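Local coordinates for protein 6-phosphogluconolactonase (Shewanella baltica, PDB 3NWP) that probably hydrolyses 6-phosphogluconolactone to 6-phosphogluconate, the second step of the pentose phosphate pathway, at residues Val33-Ser44 with Asp62-Ala71. Residues are numbered along the deposited sequence; the frame is centred on the assembly and turned at random.
Sequences VDARGKASLVVS and DWSDVYITLA
Lys38 and Asp65 pair just ahead of the N-terminal ends of parallel strands 39-43 and 66-70, neighbours in a beta-alpha-beta unit whose crossover contains helix 50-58. The lysine chain folds back over Asp65, bent at chi2 (-70°) and again at chi4, and its NZ forms a salt bridge with Asp65 OD1 at 2.7 Å, arriving from above the carboxylate plane. On the way, Lys38 CD packs 3.6 Å from Tyr67 CE1, at the ring's edge, while the ring itself meets Phe126 edge-to-face. With an alanine here, the Asp65 carboxylate would probably lose this cationic mate and the edge of Tyr67 the methylenes packed on it. From the last turn of helix 14-36, Val33 crosses the Asp65 side chain at about a right angle, its CG1 3.9 Å from Asp65 CB. Farther along, Leu41 and Ile68 lie side by side, Leu41 CD2 4.1 Å from Ile68 CD1, on the face that also carries Val43 and Leu70; Leu41 CD2 also approaches the Trp63 indole edge. Val42 and Thr69 pair likewise on the other face through their CG2 methyls, Thr69 OG1 being hydrogen-bonded to Arg103 O. Six backbone hydrogen bonds join the strands, the last from Ala71 N to Val43 O at 2.8 Å.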
loop_
_atom_site.group_PDB
_atom_site.type_symbol
_atom_site.label_atom_id
_atom_site.label_comp_id
_atom_site.label_asym_id
_atom_site.label_seq_id
_atom_site.Cartn_x
_atom_site.Cartn_y
_atom_site.Cartn_z
ATOM N N VAL A 33 -4.302 -16.875 -7.602
ATOM C CA VAL A 33 -4.518 -18.179 -6.951
ATOM C C VAL A 33 -4.649 -19.247 -8.033
ATOM O O VAL A 33 -4.006 -20.324 -7.940
ATOM C CB VAL A 33 -5.707 -18.192 -6.033
ATOM C CG1 VAL A 33 -6.002 -19.652 -5.512
ATOM C CG2 VAL A 33 -5.509 -17.228 -4.859
ATOM N N ASP A 34 -5.446 -19.003 -9.070
ATOM C CA ASP A 34 -5.570 -19.998 -10.143
ATOM C C ASP A 34 -4.222 -20.313 -10.771
ATOM O O ASP A 34 -3.893 -21.492 -11.013
ATOM C CB ASP A 34 -6.554 -19.554 -11.247
ATOM C CG ASP A 34 -7.988 -19.435 -10.764
ATOM O OD1 ASP A 34 -8.350 -19.953 -9.695
ATOM O OD2 ASP A 34 -8.763 -18.780 -11.503
ATOM N N ALA A 35 -3.420 -19.294 -11.075
ATOM C CA ALA A 35 -2.183 -19.520 -11.792
ATOM C C ALA A 35 -1.126 -20.133 -10.954
ATOM O O ALA A 35 -0.381 -20.974 -11.462
ATOM C CB ALA A 35 -1.655 -18.155 -12.389
ATOM N N ARG A 36 -0.996 -19.717 -9.714
ATOM C CA ARG A 36 0.159 -20.035 -8.860
ATOM C C ARG A 36 -0.125 -20.764 -7.578
ATOM O O ARG A 36 0.807 -21.179 -6.871
ATOM C CB ARG A 36 0.960 -18.755 -8.582
ATOM C CG ARG A 36 1.712 -18.258 -9.804
ATOM C CD ARG A 36 2.399 -16.876 -9.597
ATOM N NE ARG A 36 1.414 -15.799 -9.544
ATOM C CZ ARG A 36 0.835 -15.237 -10.588
ATOM N NH1 ARG A 36 1.101 -15.664 -11.838
ATOM N NH2 ARG A 36 -0.076 -14.284 -10.408
ATOM N N GLY A 37 -1.401 -20.915 -7.244
ATOM C CA GLY A 37 -1.810 -21.545 -6.027
ATOM C C GLY A 37 -1.956 -20.684 -4.803
ATOM O O GLY A 37 -2.677 -21.047 -3.903
ATOM N N LYS A 38 -1.199 -19.577 -4.726
ATOM C CA LYS A 38 -1.290 -18.639 -3.625
ATOM C C LYS A 38 -1.078 -17.255 -4.259
ATOM O O LYS A 38 -0.366 -17.132 -5.267
ATOM C CB LYS A 38 -0.200 -18.857 -2.591
ATOM C CG LYS A 38 -0.283 -20.198 -1.788
ATOM C CD LYS A 38 -1.505 -20.182 -0.814
ATOM C CE LYS A 38 -1.689 -21.429 0.047
ATOM N NZ LYS A 38 -2.276 -22.453 -0.762
ATOM N N ALA A 39 -1.699 -16.257 -3.666
ATOM C CA ALA A 39 -1.598 -14.897 -4.155
ATOM C C ALA A 39 -1.155 -14.020 -3.003
ATOM O O ALA A 39 -1.148 -14.438 -1.858
ATOM C CB ALA A 39 -2.933 -14.424 -4.692
ATOM N N SER A 40 -0.697 -12.807 -3.327
ATOM C CA SER A 40 -0.292 -11.836 -2.315
ATOM C C SER A 40 -0.866 -10.461 -2.619
ATOM O O SER A 40 -0.938 -10.006 -3.769
ATOM C CB SER A 40 1.215 -11.768 -2.143
ATOM O OG SER A 40 1.849 -11.451 -3.345
ATOM N N LEU A 41 -1.332 -9.830 -1.544
ATOM C CA LEU A 41 -1.946 -8.505 -1.523
ATOM C C LEU A 41 -1.249 -7.616 -0.483
ATOM O O LEU A 41 -1.053 -8.028 0.668
ATOM C CB LEU A 41 -3.376 -8.657 -1.127
ATOM C CG LEU A 41 -4.193 -7.400 -0.885
ATOM C CD1 LEU A 41 -4.362 -6.557 -2.169
ATOM C CD2 LEU A 41 -5.620 -7.721 -0.225
ATOM N N VAL A 42 -0.887 -6.399 -0.885
ATOM C CA VAL A 42 -0.359 -5.384 0.025
ATOM C C VAL A 42 -1.397 -4.302 0.069
ATOM O O VAL A 42 -1.882 -3.818 -0.959
ATOM C CB VAL A 42 0.952 -4.809 -0.488
ATOM C CG1 VAL A 42 1.430 -3.631 0.412
ATOM C CG2 VAL A 42 2.054 -5.960 -0.617
ATOM N N VAL A 43 -1.798 -3.901 1.267
ATOM C CA VAL A 43 -2.712 -2.805 1.443
ATOM C C VAL A 43 -2.118 -1.665 2.292
ATOM O O VAL A 43 -1.210 -1.904 3.117
ATOM C CB VAL A 43 -4.042 -3.231 2.059
ATOM C CG1 VAL A 43 -4.752 -4.260 1.093
ATOM C CG2 VAL A 43 -3.876 -3.883 3.490
ATOM N N SER A 44 -2.683 -0.470 2.126
ATOM C CA SER A 44 -2.315 0.694 2.880
ATOM C C SER A 44 -3.400 1.096 3.875
ATOM O O SER A 44 -4.552 0.667 3.771
ATOM C CB SER A 44 -1.987 1.853 1.923
ATOM O OG SER A 44 -0.921 1.517 1.040
ATOM N N ASP A 62 -10.875 -17.326 -3.230
ATOM C CA ASP A 62 -10.115 -18.254 -2.399
ATOM C C ASP A 62 -9.208 -17.480 -1.416
ATOM O O ASP A 62 -7.976 -17.591 -1.463
ATOM C CB ASP A 62 -9.301 -19.201 -3.298
ATOM C CG ASP A 62 -10.120 -20.162 -4.094
ATOM O OD1 ASP A 62 -11.224 -20.587 -3.660
ATOM O OD2 ASP A 62 -9.678 -20.608 -5.201
ATOM N N TRP A 63 -9.798 -16.739 -0.472
ATOM C CA TRP A 63 -9.083 -15.921 0.493
ATOM C C TRP A 63 -8.025 -16.645 1.327
ATOM O O TRP A 63 -7.040 -16.046 1.739
ATOM C CB TRP A 63 -10.012 -15.150 1.431
ATOM C CG TRP A 63 -10.693 -13.936 0.824
ATOM C CD1 TRP A 63 -12.011 -13.809 0.521
ATOM C CD2 TRP A 63 -10.069 -12.699 0.428
ATOM N NE1 TRP A 63 -12.256 -12.560 -0.007
ATOM C CE2 TRP A 63 -11.073 -11.866 -0.080
ATOM C CE3 TRP A 63 -8.759 -12.221 0.482
ATOM C CZ2 TRP A 63 -10.800 -10.585 -0.527
ATOM C CZ3 TRP A 63 -8.481 -10.946 0.024
ATOM C CH2 TRP A 63 -9.495 -10.141 -0.494
ATOM N N SER A 64 -8.290 -17.938 1.585
ATOM C CA SER A 64 -7.355 -18.721 2.387
ATOM C C SER A 64 -6.034 -18.999 1.673
ATOM O O SER A 64 -5.050 -19.391 2.299
ATOM C CB SER A 64 -8.015 -20.040 2.907
ATOM O OG SER A 64 -8.362 -20.921 1.845
ATOM N N ASP A 65 -6.005 -18.753 0.379
ATOM C CA ASP A 65 -4.820 -18.902 -0.444
ATOM C C ASP A 65 -4.246 -17.502 -0.762
ATOM O O ASP A 65 -3.373 -17.407 -1.632
ATOM C CB ASP A 65 -5.139 -19.633 -1.716
ATOM C CG ASP A 65 -5.607 -21.071 -1.453
ATOM O OD1 ASP A 65 -4.867 -21.747 -0.720
ATOM O OD2 ASP A 65 -6.640 -21.483 -2.008
ATOM N N VAL A 66 -4.690 -16.469 -0.041
ATOM C CA VAL A 66 -4.181 -15.073 -0.253
ATOM C C VAL A 66 -3.408 -14.671 0.969
ATOM O O VAL A 66 -3.936 -14.712 2.116
ATOM C CB VAL A 66 -5.317 -14.067 -0.539
ATOM C CG1 VAL A 66 -4.712 -12.620 -0.719
ATOM C CG2 VAL A 66 -6.171 -14.504 -1.731
ATOM N N TYR A 67 -2.153 -14.251 0.769
ATOM C CA TYR A 67 -1.310 -13.690 1.799
ATOM C C TYR A 67 -1.434 -12.188 1.765
ATOM O O TYR A 67 -1.378 -11.594 0.685
ATOM C CB TYR A 67 0.148 -14.078 1.562
ATOM C CG TYR A 67 0.476 -15.510 1.797
ATOM C CD1 TYR A 67 0.168 -16.470 0.865
ATOM C CD2 TYR A 67 1.237 -15.873 2.909
ATOM C CE1 TYR A 67 0.514 -17.816 1.073
ATOM C CE2 TYR A 67 1.593 -17.203 3.117
ATOM C CZ TYR A 67 1.216 -18.161 2.193
ATOM O OH TYR A 67 1.548 -19.488 2.364
ATOM N N ILE A 68 -1.649 -11.551 2.925
ATOM C CA ILE A 68 -1.860 -10.124 2.981
ATOM C C ILE A 68 -0.901 -9.459 3.943
ATOM O O ILE A 68 -0.607 -9.989 5.005
ATOM C CB ILE A 68 -3.283 -9.787 3.442
ATOM C CG1 ILE A 68 -4.332 -10.513 2.591
ATOM C CG2 ILE A 68 -3.474 -8.257 3.402
ATOM C CD1 ILE A 68 -5.805 -10.260 3.026
ATOM N N THR A 69 -0.309 -8.341 3.530
ATOM C CA THR A 69 0.504 -7.548 4.427
ATOM C C THR A 69 0.261 -6.050 4.181
ATOM O O THR A 69 -0.609 -5.666 3.390
ATOM C CB THR A 69 1.997 -7.936 4.372
ATOM O OG1 THR A 69 2.682 -7.382 5.523
ATOM C CG2 THR A 69 2.708 -7.506 3.082
ATOM N N LEU A 70 1.003 -5.208 4.888
ATOM C CA LEU A 70 0.862 -3.770 4.900
ATOM C C LEU A 70 1.964 -3.088 4.106
ATOM O O LEU A 70 3.133 -3.530 4.102
ATOM C CB LEU A 70 0.965 -3.265 6.364
ATOM C CG LEU A 70 -0.020 -3.890 7.359
ATOM C CD1 LEU A 70 0.284 -3.446 8.798
ATOM C CD2 LEU A 70 -1.453 -3.525 6.959
ATOM N N ALA A 71 1.612 -1.991 3.449
ATOM C CA ALA A 71 2.606 -1.156 2.792
ATOM C C ALA A 71 3.566 -0.511 3.785
ATOM O O ALA A 71 4.718 -0.236 3.442
ATOM C CB ALA A 71 1.932 -0.078 1.883
#